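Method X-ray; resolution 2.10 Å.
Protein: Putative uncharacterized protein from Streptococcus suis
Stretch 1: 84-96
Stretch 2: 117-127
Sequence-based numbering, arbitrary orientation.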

# COMPACT_ATOMS: atom_id res chain seq x y z
N VAL B 84 -0.63 -14.68 -26.74
CA VAL B 84 -0.32 -15.16 -25.39
C VAL B 84 -1.48 -14.91 -24.45
O VAL B 84 -2.40 -14.17 -24.78
CB VAL B 84 0.93 -14.46 -24.82
CG1 VAL B 84 2.10 -14.68 -25.72
CG2 VAL B 84 0.65 -12.96 -24.66
N MET B 85 -1.44 -15.50 -23.26
CA MET B 85 -2.45 -15.19 -22.25
C MET B 85 -1.87 -15.39 -20.87
O MET B 85 -0.92 -16.16 -20.71
CB MET B 85 -3.70 -16.05 -22.46
CG MET B 85 -3.53 -17.50 -22.09
SD MET B 85 -5.01 -18.51 -22.27
CE MET B 85 -4.34 -20.05 -21.68
N ASN B 86 -2.43 -14.69 -19.88
CA ASN B 86 -1.99 -14.82 -18.48
C ASN B 86 -1.97 -16.27 -18.05
O ASN B 86 -2.89 -17.04 -18.36
CB ASN B 86 -2.90 -14.01 -17.55
CG ASN B 86 -2.30 -12.66 -17.18
OD1 ASN B 86 -1.10 -12.56 -16.94
ND2 ASN B 86 -3.14 -11.63 -17.14
N LYS B 87 -0.90 -16.66 -17.35
CA LYS B 87 -0.70 -18.05 -16.95
C LYS B 87 -1.88 -18.68 -16.19
O LYS B 87 -2.12 -19.89 -16.31
CB LYS B 87 0.59 -18.18 -16.12
CG LYS B 87 1.89 -18.09 -16.94
CD LYS B 87 3.13 -18.39 -16.08
CE LYS B 87 4.41 -18.58 -16.91
NZ LYS B 87 4.68 -20.00 -17.26
N GLY B 88 -2.63 -17.91 -15.41
CA GLY B 88 -3.75 -18.52 -14.70
C GLY B 88 -5.09 -18.57 -15.44
O GLY B 88 -6.08 -19.08 -14.92
N ASP B 89 -5.12 -18.03 -16.67
CA ASP B 89 -6.35 -18.01 -17.47
C ASP B 89 -6.78 -19.41 -17.86
O ASP B 89 -5.96 -20.31 -17.92
CB ASP B 89 -6.16 -17.18 -18.74
CG ASP B 89 -6.21 -15.70 -18.48
OD1 ASP B 89 -6.18 -15.30 -17.30
OD2 ASP B 89 -6.28 -14.94 -19.47
N VAL B 90 -8.07 -19.59 -18.15
CA VAL B 90 -8.48 -20.87 -18.69
C VAL B 90 -9.17 -20.75 -20.05
O VAL B 90 -9.80 -19.73 -20.39
CB VAL B 90 -9.40 -21.64 -17.70
CG1 VAL B 90 -9.09 -21.24 -16.24
CG2 VAL B 90 -10.85 -21.47 -18.04
N ILE B 91 -9.01 -21.78 -20.86
CA ILE B 91 -9.68 -21.86 -22.14
C ILE B 91 -10.78 -22.91 -22.09
O ILE B 91 -10.50 -24.08 -21.86
CB ILE B 91 -8.71 -22.20 -23.26
CG1 ILE B 91 -7.69 -21.06 -23.43
CG2 ILE B 91 -9.49 -22.50 -24.55
CD1 ILE B 91 -6.73 -21.27 -24.55
N ALA B 92 -12.03 -22.50 -22.29
CA ALA B 92 -13.14 -23.45 -22.27
C ALA B 92 -13.11 -24.30 -23.52
O ALA B 92 -13.01 -23.79 -24.63
CB ALA B 92 -14.47 -22.72 -22.16
N HIS B 93 -13.22 -25.61 -23.33
CA HIS B 93 -13.09 -26.56 -24.42
C HIS B 93 -14.34 -26.58 -25.27
O HIS B 93 -14.26 -26.59 -26.49
CB HIS B 93 -12.77 -27.94 -23.87
CG HIS B 93 -11.56 -27.97 -22.99
ND1 HIS B 93 -10.49 -27.13 -23.18
CD2 HIS B 93 -11.27 -28.72 -21.90
CE1 HIS B 93 -9.58 -27.37 -22.26
NE2 HIS B 93 -10.03 -28.33 -21.47
N ASN B 94 -15.49 -26.58 -24.60
CA ASN B 94 -16.79 -26.53 -25.26
C ASN B 94 -17.78 -25.74 -24.39
O ASN B 94 -17.41 -25.24 -23.33
CB ASN B 94 -17.32 -27.96 -25.54
CG ASN B 94 -17.32 -28.84 -24.31
OD1 ASN B 94 -17.28 -28.37 -23.17
ND2 ASN B 94 -17.37 -30.15 -24.54
N GLU B 95 -19.01 -25.62 -24.86
CA GLU B 95 -20.03 -24.86 -24.12
C GLU B 95 -20.27 -25.43 -22.72
O GLU B 95 -20.35 -24.69 -21.75
CB GLU B 95 -21.34 -24.85 -24.90
CG GLU B 95 -21.30 -24.06 -26.21
CD GLU B 95 -20.64 -24.81 -27.35
OE1 GLU B 95 -20.07 -25.91 -27.12
OE2 GLU B 95 -20.69 -24.31 -28.49
N GLU B 96 -20.39 -26.75 -22.63
CA GLU B 96 -20.70 -27.40 -21.37
C GLU B 96 -19.65 -27.05 -20.33
O GLU B 96 -19.98 -26.71 -19.19
CB GLU B 96 -20.78 -28.91 -21.54
CG GLU B 96 -20.63 -29.67 -20.23
CD GLU B 96 -20.55 -31.18 -20.41
OE1 GLU B 96 -20.76 -31.68 -21.54
OE2 GLU B 96 -20.29 -31.87 -19.40
N MET B 117 -2.63 -13.62 -8.29
CA MET B 117 -4.06 -13.45 -8.04
C MET B 117 -4.58 -12.14 -8.64
O MET B 117 -5.60 -11.60 -8.19
CB MET B 117 -4.35 -13.52 -6.54
CG MET B 117 -4.17 -14.91 -5.96
SD MET B 117 -4.49 -15.01 -4.19
CE MET B 117 -4.37 -16.78 -3.93
N GLU B 118 -3.88 -11.64 -9.66
CA GLU B 118 -4.43 -10.62 -10.54
C GLU B 118 -5.61 -11.24 -11.27
O GLU B 118 -5.65 -12.46 -11.44
CB GLU B 118 -3.38 -10.12 -11.54
CG GLU B 118 -3.04 -11.11 -12.66
CD GLU B 118 -2.20 -12.30 -12.17
OE1 GLU B 118 -1.70 -12.25 -11.03
OE2 GLU B 118 -2.05 -13.27 -12.94
N PRO B 119 -6.59 -10.43 -11.71
CA PRO B 119 -7.77 -10.99 -12.37
C PRO B 119 -7.46 -12.05 -13.45
O PRO B 119 -6.65 -11.82 -14.34
CB PRO B 119 -8.44 -9.76 -12.97
CG PRO B 119 -8.14 -8.67 -11.93
CD PRO B 119 -6.71 -8.97 -11.51
N LYS B 120 -8.05 -13.23 -13.31
CA LYS B 120 -7.97 -14.25 -14.35
C LYS B 120 -9.08 -14.07 -15.39
O LYS B 120 -10.15 -13.50 -15.11
CB LYS B 120 -8.05 -15.65 -13.74
CG LYS B 120 -6.97 -15.91 -12.70
CD LYS B 120 -5.61 -15.42 -13.19
CE LYS B 120 -4.58 -15.32 -12.06
NZ LYS B 120 -4.25 -16.65 -11.48
N ARG B 121 -8.83 -14.57 -16.60
CA ARG B 121 -9.83 -14.51 -17.66
C ARG B 121 -10.17 -15.91 -18.17
O ARG B 121 -9.42 -16.86 -17.96
CB ARG B 121 -9.33 -13.60 -18.81
CG ARG B 121 -9.20 -12.15 -18.39
CD ARG B 121 -8.53 -11.24 -19.42
NE ARG B 121 -7.97 -10.05 -18.75
CZ ARG B 121 -8.40 -8.82 -18.96
NH1 ARG B 121 -9.37 -8.59 -19.84
NH2 ARG B 121 -7.86 -7.81 -18.31
N ILE B 122 -11.33 -16.04 -18.81
CA ILE B 122 -11.70 -17.28 -19.48
C ILE B 122 -11.89 -16.94 -20.95
O ILE B 122 -12.33 -15.82 -21.29
CB ILE B 122 -12.98 -17.92 -18.87
CG1 ILE B 122 -13.42 -19.17 -19.63
CG2 ILE B 122 -14.15 -16.93 -18.82
CD1 ILE B 122 -14.36 -20.04 -18.82
N HIS B 123 -11.52 -17.87 -21.83
CA HIS B 123 -11.57 -17.63 -23.27
C HIS B 123 -12.23 -18.80 -23.99
O HIS B 123 -12.27 -19.92 -23.50
CB HIS B 123 -10.16 -17.43 -23.84
CG HIS B 123 -9.25 -16.61 -22.98
ND1 HIS B 123 -9.19 -15.23 -23.05
CD2 HIS B 123 -8.36 -16.98 -22.03
CE1 HIS B 123 -8.30 -14.79 -22.18
NE2 HIS B 123 -7.79 -15.83 -21.54
N ALA B 124 -12.75 -18.54 -25.18
CA ALA B 124 -13.43 -19.60 -25.91
C ALA B 124 -13.52 -19.25 -27.38
O ALA B 124 -13.57 -18.07 -27.74
CB ALA B 124 -14.82 -19.84 -25.32
N LEU B 125 -13.54 -20.28 -28.23
CA LEU B 125 -13.68 -20.07 -29.67
C LEU B 125 -15.13 -19.86 -30.08
O LEU B 125 -15.43 -19.60 -31.25
CB LEU B 125 -13.09 -21.26 -30.43
CG LEU B 125 -11.57 -21.38 -30.30
CD1 LEU B 125 -11.10 -22.68 -30.91
CD2 LEU B 125 -10.85 -20.19 -30.93
N PHE B 126 -16.04 -19.97 -29.12
CA PHE B 126 -17.44 -19.62 -29.34
C PHE B 126 -17.73 -18.38 -28.52
O PHE B 126 -17.00 -18.05 -27.59
CB PHE B 126 -18.37 -20.77 -28.97
CG PHE B 126 -18.13 -21.32 -27.59
CD1 PHE B 126 -18.77 -20.77 -26.49
CD2 PHE B 126 -17.27 -22.38 -27.40
CE1 PHE B 126 -18.55 -21.27 -25.22
CE2 PHE B 126 -17.05 -22.88 -26.14
CZ PHE B 126 -17.68 -22.33 -25.05
N LYS B 127 -18.81 -17.69 -28.85
CA LYS B 127 -19.09 -16.40 -28.25
C LYS B 127 -19.43 -16.53 -26.79
O LYS B 127 -20.36 -17.24 -26.40
CB LYS B 127 -20.24 -15.70 -28.97
CG LYS B 127 -20.59 -14.36 -28.37
CD LYS B 127 -21.47 -13.55 -29.32
CE LYS B 127 -21.82 -12.22 -28.70
NZ LYS B 127 -22.74 -11.45 -29.57
O HOH W 1 -13.17 -23.04 -27.12

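The two stretches run side by side as short parallel strands, with Val90 paired to Ile122 and Ile91 to His123 at CA-CA distances of 4.9 and 4.8 Å. Three backbone hydrogen bonds fix this register: Val90 N donates to Arg121 O (3.1 Å), His123 N to Val90 O (2.9 Å), and Ala92 N to His123 O (2.9 Å). The first stretch thus uses the N and O of Val90 and then the N of Ala92, the alternation typical of a parallel ladder. Beyond the ladder a water carries the link onward, donating to Ala92 O (2.6 Å) and accepting from Leu125 N (3.0 Å).

Upstream, a type I turn from Asn86 to Asp89, closed by Asp89 N to Asn86 O (3.0 Å), leads into the strand. The Asp89 carboxylate then grips the second stretch at two points. Its OD1 accepts from the backbone Arg121 N (2.8 Å), while its OD2 accepts from His123 NE2 (2.7 Å) near the plane of the imidazole, so that one side chain ties down both a main-chain amide and a ring. His123 ND1 is hydrogen-bonded elsewhere in the structure, leaving both ring nitrogens satisfied. Met85 SD approaches the same ring obliquely, 4.4 Å from its centroid.

Val90 and Ile122 project to the other face of the sheet from Ile91 and His123, and meet through Val90 CG2 and Ile122 CG1 at 3.8 Å. The small Ala92 side chain points toward the second stretch, where its CB lies 4.3 Å from each of Ile122 CD1, Ala124 CB and Phe126 CZ. Phe126 extends the apolar contact to the start of the following helix: Glu95 CG sits over its ring face, 4.1 Å from the centroid, in a CH-pi contact. Together the two stretches bury 697 Å², both sides summed.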